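PDB 6ZMQ: cytochrome C-type biogenesis protein ccmF from Thermus thermophilus, which probably acts as the membrane-bound heme lyase of cytochrome c maturation, binding heme b among its transmembrane helices. Local coordinates for residues T218-T223 with V280-G285; L275-V280 with T289-F294. All blocks are in the same frame, centred on the assembly; numbering follows the deposited sequence.

Interaction 1 of 2, residues T218-T223 with V280-G285. With PTY (phosphatidylethanolamine), chain F.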
loop_
_atom_site.group_PDB
_atom_site.type_symbol
_atom_site.label_atom_id
_atom_site.label_comp_id
_atom_site.label_asym_id
_atom_site.label_seq_id
_atom_site.Cartn_x
_atom_site.Cartn_y
_atom_site.Cartn_z
ATOM N N THR A 218 7.364 15.753 -21.473
ATOM C CA THR A 218 5.956 16.124 -21.379
ATOM C C THR A 218 5.090 15.067 -20.705
ATOM O O THR A 218 3.993 15.393 -20.242
ATOM C CB THR A 218 5.395 16.414 -22.777
ATOM O OG1 THR A 218 4.040 16.865 -22.664
ATOM C CG2 THR A 218 5.445 15.166 -23.658
ATOM N N TRP A 219 5.564 13.821 -20.632
ATOM C CA TRP A 219 4.751 12.692 -20.189
ATOM C C TRP A 219 4.381 12.720 -18.709
ATOM O O TRP A 219 3.334 12.168 -18.357
ATOM C CB TRP A 219 5.487 11.384 -20.485
ATOM C CG TRP A 219 6.673 11.176 -19.594
ATOM C CD1 TRP A 219 7.895 11.760 -19.723
ATOM C CD2 TRP A 219 6.750 10.332 -18.433
ATOM N NE1 TRP A 219 8.727 11.341 -18.715
ATOM C CE2 TRP A 219 8.046 10.465 -17.910
ATOM C CE3 TRP A 219 5.848 9.484 -17.782
ATOM C CZ2 TRP A 219 8.469 9.770 -16.777
ATOM C CZ3 TRP A 219 6.269 8.800 -16.649
ATOM C CH2 TRP A 219 7.570 8.946 -16.165
ATOM N N VAL A 220 5.176 13.341 -17.832
ATOM C CA VAL A 220 4.949 13.137 -16.407
ATOM C C VAL A 220 4.069 14.239 -15.825
ATOM O O VAL A 220 3.420 14.020 -14.790
ATOM C CB VAL A 220 6.268 12.990 -15.608
ATOM C CG1 VAL A 220 6.938 14.306 -15.365
ATOM C CG2 VAL A 220 6.020 12.274 -14.285
ATOM N N GLU A 221 3.975 15.384 -16.489
ATOM C CA GLU A 221 3.171 16.482 -15.991
ATOM C C GLU A 221 1.733 16.398 -16.469
ATOM O O GLU A 221 0.854 17.009 -15.852
ATOM C CB GLU A 221 3.824 17.809 -16.399
ATOM C CG GLU A 221 4.645 17.697 -17.677
ATOM C CD GLU A 221 5.277 19.004 -18.093
ATOM O OE1 GLU A 221 5.537 19.178 -19.298
ATOM O OE2 GLU A 221 5.552 19.839 -17.201
ATOM N N GLU A 222 1.480 15.626 -17.527
ATOM C CA GLU A 222 0.129 15.231 -17.885
ATOM C C GLU A 222 -0.383 14.048 -17.071
ATOM O O GLU A 222 -1.594 13.808 -17.065
ATOM C CB GLU A 222 0.053 14.869 -19.370
ATOM C CG GLU A 222 0.708 15.864 -20.320
ATOM C CD GLU A 222 1.094 15.219 -21.649
ATOM O OE1 GLU A 222 1.754 14.157 -21.630
ATOM O OE2 GLU A 222 0.717 15.759 -22.711
ATOM N N THR A 223 0.487 13.291 -16.395
ATOM C CA THR A 223 0.047 12.068 -15.724
ATOM C C THR A 223 0.126 12.182 -14.202
ATOM O O THR A 223 -0.185 11.210 -13.495
ATOM C CB THR A 223 0.855 10.858 -16.210
ATOM O OG1 THR A 223 0.162 9.666 -15.850
ATOM C CG2 THR A 223 2.236 10.794 -15.584
ATOM N N VAL A 280 10.384 16.911 -9.735
ATOM C CA VAL A 280 11.529 17.728 -10.207
ATOM C C VAL A 280 11.372 18.045 -11.679
ATOM O O VAL A 280 11.472 19.187 -12.026
ATOM C CB VAL A 280 12.874 17.044 -9.974
ATOM C CG1 VAL A 280 13.970 17.724 -10.745
ATOM C CG2 VAL A 280 13.203 17.035 -8.514
ATOM N N GLN A 281 11.125 17.052 -12.506
ATOM C CA GLN A 281 11.062 17.378 -13.926
ATOM C C GLN A 281 9.781 18.146 -14.237
ATOM O O GLN A 281 9.804 19.052 -15.086
ATOM C CB GLN A 281 11.244 16.152 -14.825
ATOM C CG GLN A 281 10.036 15.485 -15.301
ATOM C CD GLN A 281 10.321 14.269 -16.163
ATOM O OE1 GLN A 281 10.975 13.336 -15.725
ATOM N NE2 GLN A 281 9.797 14.264 -17.385
ATOM N N GLN A 282 8.710 17.903 -13.430
ATOM C CA GLN A 282 7.467 18.687 -13.457
ATOM C C GLN A 282 7.753 20.160 -13.237
ATOM O O GLN A 282 7.111 21.032 -13.830
ATOM C CB GLN A 282 6.463 18.216 -12.388
ATOM C CG GLN A 282 5.615 16.972 -12.654
ATOM C CD GLN A 282 4.828 16.553 -11.420
ATOM O OE1 GLN A 282 4.373 17.394 -10.645
ATOM N NE2 GLN A 282 4.710 15.251 -11.209
ATOM N N THR A 283 8.737 20.446 -12.395
ATOM C CA THR A 283 9.122 21.822 -12.176
ATOM C C THR A 283 10.441 22.208 -12.843
ATOM O O THR A 283 10.789 23.396 -12.819
ATOM C CB THR A 283 9.155 22.110 -10.672
ATOM O OG1 THR A 283 9.766 21.017 -9.980
ATOM C CG2 THR A 283 7.732 22.294 -10.154
ATOM N N ARG A 284 11.222 21.268 -13.409
ATOM C CA ARG A 284 12.552 21.686 -13.866
ATOM C C ARG A 284 13.063 20.988 -15.123
ATOM O O ARG A 284 14.078 21.427 -15.680
ATOM C CB ARG A 284 13.589 21.491 -12.740
ATOM C CG ARG A 284 14.830 22.336 -12.858
ATOM C CD ARG A 284 14.967 23.233 -11.658
ATOM N NE ARG A 284 15.898 24.312 -11.941
ATOM C CZ ARG A 284 15.606 25.592 -11.763
ATOM N NH1 ARG A 284 14.418 25.941 -11.286
ATOM N NH2 ARG A 284 16.504 26.523 -12.044
ATOM N N GLY A 285 12.394 19.945 -15.601
ATOM C CA GLY A 285 12.949 19.141 -16.682
ATOM C C GLY A 285 14.207 18.372 -16.331
ATOM O O GLY A 285 15.143 18.334 -17.137
HETATM C C1 PTY F . -7.407 10.970 -12.275
HETATM C C2 PTY F . -2.713 16.196 -14.924
HETATM C C3 PTY F . -4.168 15.979 -15.339
HETATM O O4 PTY F . -8.003 9.741 -11.974
HETATM C C5 PTY F . -7.895 13.275 -13.199
HETATM C C6 PTY F . -8.484 11.917 -12.794
HETATM O O7 PTY F . -9.396 12.108 -11.746
HETATM C C8 PTY F . -10.764 12.008 -12.042
HETATM O O10 PTY F . -11.217 12.547 -12.997
HETATM C C11 PTY F . -11.681 11.205 -11.112
HETATM C C12 PTY F . -13.051 11.006 -11.763
HETATM C C13 PTY F . -13.988 10.174 -10.880
HETATM C C14 PTY F . -14.255 10.887 -9.553
HETATM C C15 PTY F . -15.475 10.280 -8.856
HETATM C C16 PTY F . -15.344 10.531 -7.353
HETATM C C17 PTY F . -16.088 9.460 -6.549
HETATM C C18 PTY F . -15.162 8.481 -5.808
HETATM C C19 PTY F . -13.861 9.110 -5.295
HETATM C C20 PTY F . -13.504 8.576 -3.903
HETATM C C21 PTY F . -13.085 7.103 -3.953
HETATM C C22 PTY F . -12.740 6.631 -2.536
HETATM C C23 PTY F . -11.755 5.457 -2.541
HETATM C C24 PTY F . -12.488 4.169 -2.148
HETATM C C25 PTY F . -11.694 3.403 -1.085
HETATM C C26 PTY F . -12.531 2.259 -0.508
HETATM C C27 PTY F . -12.052 1.931 0.905
HETATM C C28 PTY F . -13.228 1.365 1.699
HETATM C C29 PTY F . -13.117 1.766 3.166
HETATM C C30 PTY F . -7.459 9.057 -10.880
HETATM C C31 PTY F . -8.179 7.839 -10.297
HETATM O O30 PTY F . -6.428 9.409 -10.410
HETATM C C32 PTY F . -9.627 8.116 -9.892
HETATM C C33 PTY F . -10.162 6.896 -9.139
HETATM C C34 PTY F . -10.901 7.330 -7.873
HETATM C C35 PTY F . -10.744 6.237 -6.818
HETATM C C36 PTY F . -11.487 4.981 -7.279
HETATM C C37 PTY F . -12.019 4.198 -6.072
HETATM C C38 PTY F . -12.778 2.944 -6.517
HETATM C C39 PTY F . -13.240 2.107 -5.324
HETATM C C40 PTY F . -14.609 1.496 -5.618
HETATM C C41 PTY F . -15.167 0.799 -4.378
HETATM C C42 PTY F . -15.971 1.809 -3.563
HETATM C C43 PTY F . -17.430 1.362 -3.523
HETATM C C44 PTY F . -18.066 1.944 -2.264
HETATM P P1 PTY F . -6.306 14.516 -14.893
HETATM O O11 PTY F . -4.782 15.025 -14.515
HETATM O O12 PTY F . -6.345 14.190 -16.367
HETATM O O13 PTY F . -7.273 15.652 -14.653
HETATM O O14 PTY F . -6.733 13.189 -13.990
HETATM N N1 PTY F . -2.202 17.387 -15.580
#

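Interaction 2 of 2, residues L275-V280 with T289-F294. With HEM (protoporphyrin IX containing Fe), chain B.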
loop_
_atom_site.group_PDB
_atom_site.type_symbol
_atom_site.label_atom_id
_atom_site.label_comp_id
_atom_site.label_asym_id
_atom_site.label_seq_id
_atom_site.Cartn_x
_atom_site.Cartn_y
_atom_site.Cartn_z
ATOM N N LEU A 275 7.797 9.756 -7.163
ATOM C CA LEU A 275 6.970 10.955 -6.950
ATOM C C LEU A 275 7.861 12.202 -6.901
ATOM O O LEU A 275 7.558 13.182 -7.542
ATOM C CB LEU A 275 6.255 10.705 -5.631
ATOM C CG LEU A 275 5.011 11.521 -5.393
ATOM C CD1 LEU A 275 4.270 11.002 -4.208
ATOM C CD2 LEU A 275 5.400 12.937 -5.135
ATOM N N HIS A 276 8.927 12.130 -6.129
ATOM C CA HIS A 276 9.891 13.236 -6.020
ATOM C C HIS A 276 10.581 13.495 -7.363
ATOM O O HIS A 276 10.744 14.634 -7.663
ATOM C CB HIS A 276 10.844 12.980 -4.847
ATOM C CG HIS A 276 10.231 13.159 -3.502
ATOM N ND1 HIS A 276 9.065 12.588 -3.153
ATOM C CD2 HIS A 276 10.634 13.830 -2.427
ATOM C CE1 HIS A 276 8.770 12.921 -1.935
ATOM N NE2 HIS A 276 9.693 13.686 -1.472
ATOM N N THR A 277 11.006 12.491 -8.131
ATOM C CA THR A 277 11.671 12.768 -9.409
ATOM C C THR A 277 10.655 13.351 -10.392
ATOM O O THR A 277 11.040 14.171 -11.193
ATOM C CB THR A 277 12.668 11.658 -9.721
ATOM O OG1 THR A 277 11.935 10.513 -10.094
ATOM C CG2 THR A 277 13.434 11.273 -8.495
ATOM N N ALA A 278 9.406 12.891 -10.352
ATOM C CA ALA A 278 8.388 13.412 -11.269
ATOM C C ALA A 278 8.179 14.855 -10.914
ATOM O O ALA A 278 8.185 15.634 -11.785
ATOM C CB ALA A 278 7.113 12.654 -11.136
ATOM N N PHE A 279 8.118 15.181 -9.645
ATOM C CA PHE A 279 7.982 16.591 -9.281
ATOM C C PHE A 279 9.161 17.406 -9.812
ATOM O O PHE A 279 8.935 18.475 -10.312
ATOM C CB PHE A 279 7.995 16.679 -7.768
ATOM C CG PHE A 279 8.170 18.089 -7.315
ATOM C CD1 PHE A 279 7.166 19.005 -7.483
ATOM C CD2 PHE A 279 9.371 18.520 -6.818
ATOM C CE1 PHE A 279 7.341 20.318 -7.113
ATOM C CE2 PHE A 279 9.542 19.836 -6.452
ATOM C CZ PHE A 279 8.526 20.732 -6.589
ATOM N N VAL A 280 10.384 16.911 -9.735
ATOM C CA VAL A 280 11.529 17.728 -10.207
ATOM C C VAL A 280 11.372 18.045 -11.679
ATOM O O VAL A 280 11.472 19.187 -12.026
ATOM C CB VAL A 280 12.874 17.044 -9.974
ATOM C CG1 VAL A 280 13.970 17.724 -10.745
ATOM C CG2 VAL A 280 13.203 17.035 -8.514
ATOM N N THR A 289 15.566 10.483 -17.096
ATOM C CA THR A 289 16.170 9.151 -17.063
ATOM C C THR A 289 15.753 8.384 -15.810
ATOM O O THR A 289 15.247 7.251 -15.892
ATOM C CB THR A 289 17.698 9.291 -17.090
ATOM O OG1 THR A 289 18.095 10.061 -18.231
ATOM C CG2 THR A 289 18.375 7.934 -17.140
ATOM N N TRP A 290 15.900 9.025 -14.649
ATOM C CA TRP A 290 15.531 8.389 -13.392
ATOM C C TRP A 290 14.029 8.284 -13.242
ATOM O O TRP A 290 13.546 7.391 -12.545
ATOM C CB TRP A 290 16.125 9.161 -12.218
ATOM C CG TRP A 290 17.602 8.987 -12.118
ATOM C CD1 TRP A 290 18.536 9.974 -12.210
ATOM C CD2 TRP A 290 18.327 7.764 -11.895
ATOM N NE1 TRP A 290 19.796 9.446 -12.078
ATOM C CE2 TRP A 290 19.694 8.093 -11.883
ATOM C CE3 TRP A 290 17.954 6.425 -11.704
ATOM C CZ2 TRP A 290 20.686 7.136 -11.696
ATOM C CZ3 TRP A 290 18.937 5.482 -11.522
ATOM C CH2 TRP A 290 20.287 5.839 -11.513
ATOM N N ASN A 291 13.281 9.163 -13.912
ATOM C CA ASN A 291 11.832 9.086 -13.848
ATOM C C ASN A 291 11.303 7.900 -14.618
ATOM O O ASN A 291 10.427 7.193 -14.107
ATOM C CB ASN A 291 11.203 10.352 -14.393
ATOM C CG ASN A 291 10.816 11.272 -13.312
ATOM O OD1 ASN A 291 10.145 10.856 -12.383
ATOM N ND2 ASN A 291 11.231 12.534 -13.406
ATOM N N PHE A 292 11.849 7.664 -15.823
ATOM C CA PHE A 292 11.524 6.479 -16.613
ATOM C C PHE A 292 11.894 5.205 -15.856
ATOM O O PHE A 292 11.076 4.269 -15.758
ATOM C CB PHE A 292 12.268 6.527 -17.954
ATOM C CG PHE A 292 11.709 7.510 -18.953
ATOM C CD1 PHE A 292 10.337 7.654 -19.124
ATOM C CD2 PHE A 292 12.563 8.251 -19.764
ATOM C CE1 PHE A 292 9.821 8.546 -20.061
ATOM C CE2 PHE A 292 12.057 9.173 -20.673
ATOM C CZ PHE A 292 10.677 9.311 -20.828
ATOM N N ALA A 293 13.103 5.195 -15.257
ATOM C CA ALA A 293 13.560 4.067 -14.442
ATOM C C ALA A 293 12.644 3.820 -13.245
ATOM O O ALA A 293 12.227 2.680 -12.995
ATOM C CB ALA A 293 14.995 4.314 -13.971
ATOM N N PHE A 294 12.268 4.888 -12.534
ATOM C CA PHE A 294 11.499 4.733 -11.309
ATOM C C PHE A 294 10.054 4.342 -11.588
ATOM O O PHE A 294 9.480 3.567 -10.821
ATOM C CB PHE A 294 11.558 6.004 -10.466
ATOM C CG PHE A 294 12.837 6.157 -9.690
ATOM C CD1 PHE A 294 13.528 5.038 -9.254
ATOM C CD2 PHE A 294 13.335 7.416 -9.373
ATOM C CE1 PHE A 294 14.711 5.165 -8.540
ATOM C CE2 PHE A 294 14.518 7.555 -8.655
ATOM C CZ PHE A 294 15.206 6.425 -8.240
HETATM C CHA HEM B . 6.387 16.845 -1.974
HETATM C CHB HEM B . 11.093 16.876 -0.614
HETATM C CHC HEM B . 10.496 12.480 1.500
HETATM C CHD HEM B . 5.728 12.768 0.513
HETATM C C1A HEM B . 7.714 17.186 -1.771
HETATM C C2A HEM B . 8.300 18.370 -2.298
HETATM C C3A HEM B . 9.612 18.383 -1.924
HETATM C C4A HEM B . 9.867 17.223 -1.171
HETATM C CMA HEM B . 10.626 19.442 -2.251
HETATM C CAA HEM B . 7.604 19.441 -3.124
HETATM C CBA HEM B . 6.773 20.392 -2.243
HETATM C CGA HEM B . 7.649 21.168 -1.291
HETATM O O1A HEM B . 7.490 21.039 -0.056
HETATM O O2A HEM B . 8.530 21.936 -1.741
HETATM C C1B HEM B . 11.304 15.653 0.056
HETATM C C2B HEM B . 12.585 15.193 0.442
HETATM C C3B HEM B . 12.438 13.974 1.030
HETATM C C4B HEM B . 11.010 13.662 0.976
HETATM C CMB HEM B . 13.882 15.916 0.258
HETATM C CAB HEM B . 13.479 13.102 1.588
HETATM C CBB HEM B . 13.946 12.031 0.665
HETATM C C1C HEM B . 9.142 12.227 1.483
HETATM C C2C HEM B . 8.504 11.221 2.209
HETATM C C3C HEM B . 7.166 11.327 1.915
HETATM C C4C HEM B . 6.971 12.400 1.015
HETATM C CMC HEM B . 9.115 10.197 3.130
HETATM C CAC HEM B . 6.126 10.462 2.444
HETATM C CBC HEM B . 5.317 10.911 3.602
HETATM C C1D HEM B . 5.481 13.876 -0.311
HETATM C C2D HEM B . 4.192 14.197 -0.935
HETATM C C3D HEM B . 4.362 15.341 -1.637
HETATM C C4D HEM B . 5.777 15.720 -1.423
HETATM C CMD HEM B . 2.922 13.400 -0.817
HETATM C CAD HEM B . 3.319 16.079 -2.461
HETATM C CBD HEM B . 3.593 15.828 -3.949
HETATM C CGD HEM B . 2.549 16.391 -4.886
HETATM O O1D HEM B . 2.770 17.425 -5.556
HETATM O O2D HEM B . 1.458 15.807 -5.013
HETATM N NA HEM B . 8.708 16.497 -1.102
HETATM N NB HEM B . 10.405 14.700 0.379
HETATM N NC HEM B . 8.205 12.950 0.796
HETATM N ND HEM B . 6.355 14.809 -0.634
HETATM FE FE HEM B . 8.362 14.824 -0.020
#

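Interaction 1 of 2, residues T218-T223 with V280-G285
Where the loop between helices 185-213 and 224-247 meets the C-terminal end of helix 266-284, Val220 and Gln281 meet at their tips. Val220 CG1 lies 3.3 Å from Gln281 CG and 3.5 Å from Gln281 CD, so one methyl touches the methylene CG and the amide carbon together. The valine torsion explains this: a chi1 of 78° places CG1 on the side flanked by both backbone neighbours, N and C. The Gln281 side chain crosses that of Trp219, with the amide plane 83° from the indole plane. Gln281 NE2 and Trp219 NE1 are 3.4 Å apart, but both are donors and form no bond; Gln281 NE2 is hydrogen-bonded to the carbonyl of Gln217, one residue before 218-223 in the same loop. Gln282 adds a looser contact, its CG 4.0 Å from Val220 CG1. No hydrogen bond joins residues 218-223 to 280-285, and the fit rests on van der Waals contact. The loop also meets lipid, since the amine N1 of a phosphatidylethanolamine donates to Glu221 O at 3.1 Å. The side chain of Gln282 lies about 5 Å from the heme, and its OE1 makes a weak hydrogen bond to Arg502, which binds that heme. Around the contact, Trp219 packs on Ala207 and Ala210 of helix 185-213 and stacks with Phe292 of helix 288-307.

Interaction 2 of 2, residues L275-V280 with T289-F294
Asn291 grips Thr277 with both ends of its amide, the two side chains lying antiparallel, alongside one another. Asn291 ND2 donates to the backbone Thr277 O at 2.8 Å with an N-H...O angle of 162°; the acceptor lies near the amide plane, whereas the donor stands well above the carbonyl plane of Thr277. In return Thr277 OG1 donates to Asn291 OD1 at 2.9 Å, again from above the acceptor's carbonyl plane. The threonine torsion suits this bond: at chi1 73° OG1 is anti to neither N nor C, while CG2 falls beside the N. Two bonds to one residue would restrict the rotation of the amide. These residues join two consecutive helices of a hairpin, 266-284 and 288-307, predicted to span the membrane; the segment axes run roughly antiparallel, 146° between their N-to-C directions, and approach to 9.0 Å. Phe294 crosses Thr277 at about a right angle and presents its ring edge, with OG1 in the ring plane and 3.5 Å from Phe294 CD2. Thr277 CG2 also touches Phe294 CE2, at 3.9 Å. Next to Thr277 in sequence, His276 turns its ring away from helix 288-307 and ligates the heme iron through NE2 at 2.3 Å, with His510 as the other axial ligand. Phe279 lays one ring face against heme CAA, which is nearest to CZ at 3.8 Å.

Both contacts are largely buried, with three of five touching residues buried in interaction 1 and four of five in interaction 2, and both use helix 266-284; their centres are about 9 Å apart. Interaction 2 joins this helix to the next one along the chain and is polar at its middle, with a side-chain amide held by two hydrogen bonds. Interaction 1 joins the end of the same helix to a loop without any hydrogen bond; Glu221 and Gln282 there are partly exposed, and the Glu221 carbonyl takes a lipid amine, whereas 275-280 also ligates heme. The two meet directly: Val220 CG2 lies 3.4 Å from Ala278 CB, and a weak hydrogen bond links Asn291 ND2 to Gln281 OE1.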